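Local coordinates for DyP-type peroxidase (Pleurotus ostreatus PC15, PDB 6FSK), which probably uses heme b and hydrogen peroxide to oxidise dyes and, probably at a non-canonical site, manganese(II), at residues P250-D253 against D254-S258; D151-K154 against H155-V159. The protein carries 1 engineered substitution. All blocks are in the same frame, centred on the assembly; numbering follows the deposited sequence.

Contact 1: residues P250-D253 against D254-S258; sequences PEFD and DFLES
A chi1 of 178° swings the F252 ring away from its own N and beside its carbonyl carbon, toward the next turn, where L256, its CG turned to the opposite side from its carbonyl carbon (chi1 -61°), comes to meet it. The two side chains cross obliquely: CD1 of L256 stands 3.7 Å from CE2 of F252, and CG of L256 lies over one ring face, offset toward the rim. This is the i to i+4 spacing of an alpha-helix, which places both residues on one flank. Beneath them the backbone bonds are regular, with D254 N 2.8 Å from P250 O and L256 N 3.0 Å from F252 O. On another side CG of E257 passes 3.3 Å from D253 O, the carbonyl that receives E257 N. Further along, OG of S258 donates to D254 O at 2.8 Å from above the carbonyl plane, and S258 N donates to the same oxygen, which is therefore gripped twice. The carboxylate of E251 has its partner outside this turn, OE1 bonding to T374 OG1. Helix 249-258 follows directly on strand 238-247 of the antiparallel sheet; F252 meets the rings of F187 and F461, while F255 and L256 pack against L275 of helix 268-280.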
loop_
_atom_site.group_PDB
_atom_site.type_symbol
_atom_site.label_atom_id
_atom_site.label_comp_id
_atom_site.label_asym_id
_atom_site.label_seq_id
_atom_site.Cartn_x
_atom_site.Cartn_y
_atom_site.Cartn_z
ATOM N N PRO A 250 -7.159 15.892 -11.810
ATOM C CA PRO A 250 -7.367 16.632 -13.073
ATOM C C PRO A 250 -6.160 16.563 -14.012
ATOM O O PRO A 250 -6.302 16.448 -15.246
ATOM C CB PRO A 250 -7.636 18.097 -12.631
ATOM C CG PRO A 250 -8.142 17.931 -11.198
ATOM C CD PRO A 250 -7.382 16.716 -10.626
ATOM N N GLU A 251 -4.969 16.597 -13.445
ATOM C CA GLU A 251 -3.717 16.522 -14.178
ATOM C C GLU A 251 -3.584 15.193 -14.864
ATOM O O GLU A 251 -3.220 15.102 -16.043
ATOM C CB GLU A 251 -2.507 16.819 -13.265
ATOM C CG GLU A 251 -2.424 18.233 -12.756
ATOM C CD GLU A 251 -3.225 18.551 -11.502
ATOM O OE1 GLU A 251 -4.071 17.754 -11.045
ATOM O OE2 GLU A 251 -3.031 19.709 -11.013
ATOM N N PHE A 252 -3.879 14.131 -14.182
ATOM C CA PHE A 252 -3.863 12.797 -14.786
ATOM C C PHE A 252 -4.901 12.693 -15.889
ATOM O O PHE A 252 -4.593 12.169 -17.029
ATOM C CB PHE A 252 -4.035 11.751 -13.685
ATOM C CG PHE A 252 -4.076 10.319 -14.153
ATOM C CD1 PHE A 252 -2.903 9.681 -14.484
ATOM C CD2 PHE A 252 -5.300 9.673 -14.280
ATOM C CE1 PHE A 252 -2.966 8.338 -14.914
ATOM C CE2 PHE A 252 -5.340 8.374 -14.656
ATOM C CZ PHE A 252 -4.181 7.737 -14.916
ATOM N N ASP A 253 -6.094 13.172 -15.638
ATOM C CA ASP A 253 -7.158 13.139 -16.647
ATOM C C ASP A 253 -6.732 13.954 -17.902
ATOM O O ASP A 253 -6.932 13.478 -19.012
ATOM C CB ASP A 253 -8.453 13.689 -16.127
ATOM C CG ASP A 253 -9.156 12.794 -15.102
ATOM O OD1 ASP A 253 -8.888 11.629 -14.945
ATOM O OD2 ASP A 253 -10.034 13.414 -14.438
ATOM N N ASP A 254 -6.152 15.092 -17.711
ATOM C CA ASP A 254 -5.586 15.953 -18.829
ATOM C C ASP A 254 -4.497 15.210 -19.637
ATOM O O ASP A 254 -4.542 15.127 -20.907
ATOM C CB ASP A 254 -5.138 17.262 -18.216
ATOM C CG ASP A 254 -4.563 18.248 -19.174
ATOM O OD1 ASP A 254 -4.754 18.128 -20.421
ATOM O OD2 ASP A 254 -3.921 19.207 -18.714
ATOM N N PHE A 255 -3.546 14.594 -18.912
ATOM C CA PHE A 255 -2.592 13.708 -19.534
ATOM C C PHE A 255 -3.214 12.692 -20.451
ATOM O O PHE A 255 -2.817 12.535 -21.606
ATOM C CB PHE A 255 -1.753 13.045 -18.449
ATOM C CG PHE A 255 -0.811 12.038 -18.985
ATOM C CD1 PHE A 255 0.274 12.471 -19.737
ATOM C CD2 PHE A 255 -1.050 10.692 -18.820
ATOM C CE1 PHE A 255 1.173 11.536 -20.256
ATOM C CE2 PHE A 255 -0.126 9.736 -19.369
ATOM C CZ PHE A 255 0.945 10.193 -20.056
ATOM N N LEU A 256 -4.166 11.939 -19.948
ATOM C CA LEU A 256 -4.816 10.879 -20.743
ATOM C C LEU A 256 -5.519 11.494 -21.951
ATOM O O LEU A 256 -5.345 11.019 -23.071
ATOM C CB LEU A 256 -5.796 10.032 -19.925
ATOM C CG LEU A 256 -5.235 9.269 -18.760
ATOM C CD1 LEU A 256 -6.398 8.469 -18.158
ATOM C CD2 LEU A 256 -4.115 8.360 -19.135
ATOM N N GLU A 257 -6.277 12.569 -21.742
ATOM C CA GLU A 257 -6.969 13.237 -22.819
ATOM C C GLU A 257 -6.031 13.741 -23.884
ATOM O O GLU A 257 -6.442 13.807 -25.080
ATOM C CB GLU A 257 -7.693 14.451 -22.248
ATOM C CG GLU A 257 -8.947 14.212 -21.535
ATOM C CD GLU A 257 -9.497 15.498 -20.871
ATOM O OE1 GLU A 257 -8.995 16.665 -21.032
ATOM O OE2 GLU A 257 -10.506 15.269 -20.201
ATOM N N SER A 258 -4.833 14.092 -23.493
ATOM C CA SER A 258 -3.841 14.734 -24.405
ATOM C C SER A 258 -3.028 13.692 -25.151
ATOM O O SER A 258 -2.302 14.004 -26.074
ATOM C CB SER A 258 -2.967 15.675 -23.629
ATOM O OG SER A 258 -3.704 16.722 -23.062
#

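Contact 2: residues D151-K154 against H155-V159; sequences DEIK and HIFGV
A Schellman motif ends helix 144-156 in the dimeric alpha+beta barrel domain, and residues 151-159 illustrate how such an ending combines backbone capping with apolar contacts. G158 is the first residue to leave helical angles, with a positive phi of 70°, and this turn carries V159 N back to K154 O at 2.9 Å in a nearly straight bond (172° at the hydrogen). Inside it, G158 N donates to H155 O at 3.1 Å. The last turn is looser: F157 N makes a weak bond to I153 O and another weak one to K154 O. One residue earlier, I156 N still donates to E152 O in ordinary helical fashion. The turn also brings the side chain of V159 across that of K154, their CB atoms 3.9 Å apart, and it sets CG2 of V159 3.5 Å from K154 O, beside the capped carbonyl. On the buried side, I153 runs alongside both I156 and F157. Its CD1 reaches CD1 of I156 at 4.1 Å, while its CG2, anti to the backbone N, comes in plane to the edge of the F157 ring, 3.9 Å from CE2. CG2 of I156 sits over one face of that ring, offset toward the rim, so branches of two isoleucines meet the ring from different directions. Were I156 cut back to an alanine, the F157 face would probably lose its methyl cover and I153 CD1 this neighbour, opening a gap beside H40 and H44. F157 also meets F34 and F41, joining the helix end to helix 31-41, and both F157 and V159 touch I166 of strand 166-175. I153 O approaches the F157 ring obliquely, 3.3 Å from CD2.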
loop_
_atom_site.group_PDB
_atom_site.type_symbol
_atom_site.label_atom_id
_atom_site.label_comp_id
_atom_site.label_asym_id
_atom_site.label_seq_id
_atom_site.Cartn_x
_atom_site.Cartn_y
_atom_site.Cartn_z
ATOM N N ASP A 151 -11.234 9.285 21.205
ATOM C CA ASP A 151 -11.243 10.109 22.466
ATOM C C ASP A 151 -11.028 9.222 23.690
ATOM O O ASP A 151 -10.326 9.613 24.589
ATOM C CB ASP A 151 -12.587 10.810 22.609
ATOM C CG ASP A 151 -12.716 11.968 21.695
ATOM O OD1 ASP A 151 -11.739 12.311 21.013
ATOM O OD2 ASP A 151 -13.829 12.562 21.659
ATOM N N GLU A 152 -11.604 8.022 23.702
ATOM C CA GLU A 152 -11.399 7.094 24.787
ATOM C C GLU A 152 -9.931 6.683 24.908
ATOM O O GLU A 152 -9.321 6.652 26.008
ATOM C CB GLU A 152 -12.338 5.920 24.556
ATOM C CG GLU A 152 -12.372 4.873 25.615
ATOM C CD GLU A 152 -13.384 3.785 25.274
ATOM O OE1 GLU A 152 -13.820 3.666 24.074
ATOM O OE2 GLU A 152 -13.640 3.000 26.222
ATOM N N ILE A 153 -9.272 6.447 23.780
ATOM C CA ILE A 153 -7.877 6.115 23.812
ATOM C C ILE A 153 -7.021 7.271 24.219
ATOM O O ILE A 153 -6.120 7.130 25.020
ATOM C CB ILE A 153 -7.384 5.531 22.424
ATOM C CG1 ILE A 153 -8.221 4.327 22.002
ATOM C CG2 ILE A 153 -5.924 5.131 22.422
ATOM C CD1 ILE A 153 -8.244 3.226 23.042
ATOM N N LYS A 154 -7.312 8.468 23.705
ATOM C CA LYS A 154 -6.552 9.605 24.105
ATOM C C LYS A 154 -6.603 9.827 25.633
ATOM O O LYS A 154 -5.598 10.238 26.230
ATOM C CB LYS A 154 -7.044 10.827 23.376
ATOM C CG LYS A 154 -6.603 10.684 21.948
ATOM C CD LYS A 154 -6.738 11.921 21.100
ATOM C CE LYS A 154 -8.053 12.412 20.803
ATOM N NZ LYS A 154 -7.690 13.244 19.565
ATOM N N HIS A 155 -7.810 9.629 26.165
ATOM C CA HIS A 155 -8.036 9.747 27.636
ATOM C C HIS A 155 -7.151 8.798 28.448
ATOM O O HIS A 155 -6.526 9.170 29.449
ATOM C CB HIS A 155 -9.505 9.555 27.959
ATOM C CG HIS A 155 -9.820 9.860 29.389
ATOM N ND1 HIS A 155 -9.977 8.882 30.351
ATOM C CD2 HIS A 155 -9.989 11.042 30.021
ATOM C CE1 HIS A 155 -10.261 9.451 31.511
ATOM N NE2 HIS A 155 -10.249 10.761 31.340
ATOM N N ILE A 156 -7.001 7.569 27.958
ATOM C CA ILE A 156 -6.051 6.652 28.601
ATOM C C ILE A 156 -4.619 7.182 28.730
ATOM O O ILE A 156 -3.888 6.935 29.686
ATOM C CB ILE A 156 -6.026 5.282 27.831
ATOM C CG1 ILE A 156 -7.359 4.595 28.008
ATOM C CG2 ILE A 156 -4.868 4.421 28.272
ATOM C CD1 ILE A 156 -7.511 3.385 27.090
ATOM N N PHE A 157 -4.125 7.904 27.717
ATOM C CA PHE A 157 -2.785 8.394 27.707
ATOM C C PHE A 157 -2.702 9.883 28.161
ATOM O O PHE A 157 -1.657 10.517 28.056
ATOM C CB PHE A 157 -2.142 8.255 26.330
ATOM C CG PHE A 157 -1.938 6.824 25.902
ATOM C CD1 PHE A 157 -0.855 6.109 26.348
ATOM C CD2 PHE A 157 -2.895 6.229 25.071
ATOM C CE1 PHE A 157 -0.716 4.723 25.994
ATOM C CE2 PHE A 157 -2.742 4.917 24.676
ATOM C CZ PHE A 157 -1.697 4.140 25.177
ATOM N N GLY A 158 -3.816 10.422 28.538
ATOM C CA GLY A 158 -3.895 11.783 29.138
ATOM C C GLY A 158 -3.599 12.859 28.128
ATOM O O GLY A 158 -3.161 13.940 28.497
ATOM N N VAL A 159 -3.930 12.586 26.841
ATOM C CA VAL A 159 -3.553 13.544 25.787
ATOM C C VAL A 159 -4.250 14.902 26.030
ATOM O O VAL A 159 -5.441 14.952 26.308
ATOM C CB VAL A 159 -3.953 13.029 24.377
ATOM C CG1 VAL A 159 -3.691 14.106 23.294
ATOM C CG2 VAL A 159 -3.266 11.688 24.042
#

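Both contacts are local and partly buried, contact 1 within one helix and contact 2 at a helix end, their centres 45 Å apart. Contact 1 belongs to the C-terminal family region, with F252 about 8 Å from the heme by nearest side-chain approach, whereas contact 2 lies in the N-terminal region, away from the annotated sites. No touching residue of contact 1 is exposed; contact 2 sets exposed D151 and H155 beside buried I153 and F157. In contact 1 the helical bonds run on regularly and a serine hydroxyl adds a bond to a backbone carbonyl. Contact 2 instead relies on capping through a glycine, with isoleucines and a phenylalanine tying the helix end to its neighbours.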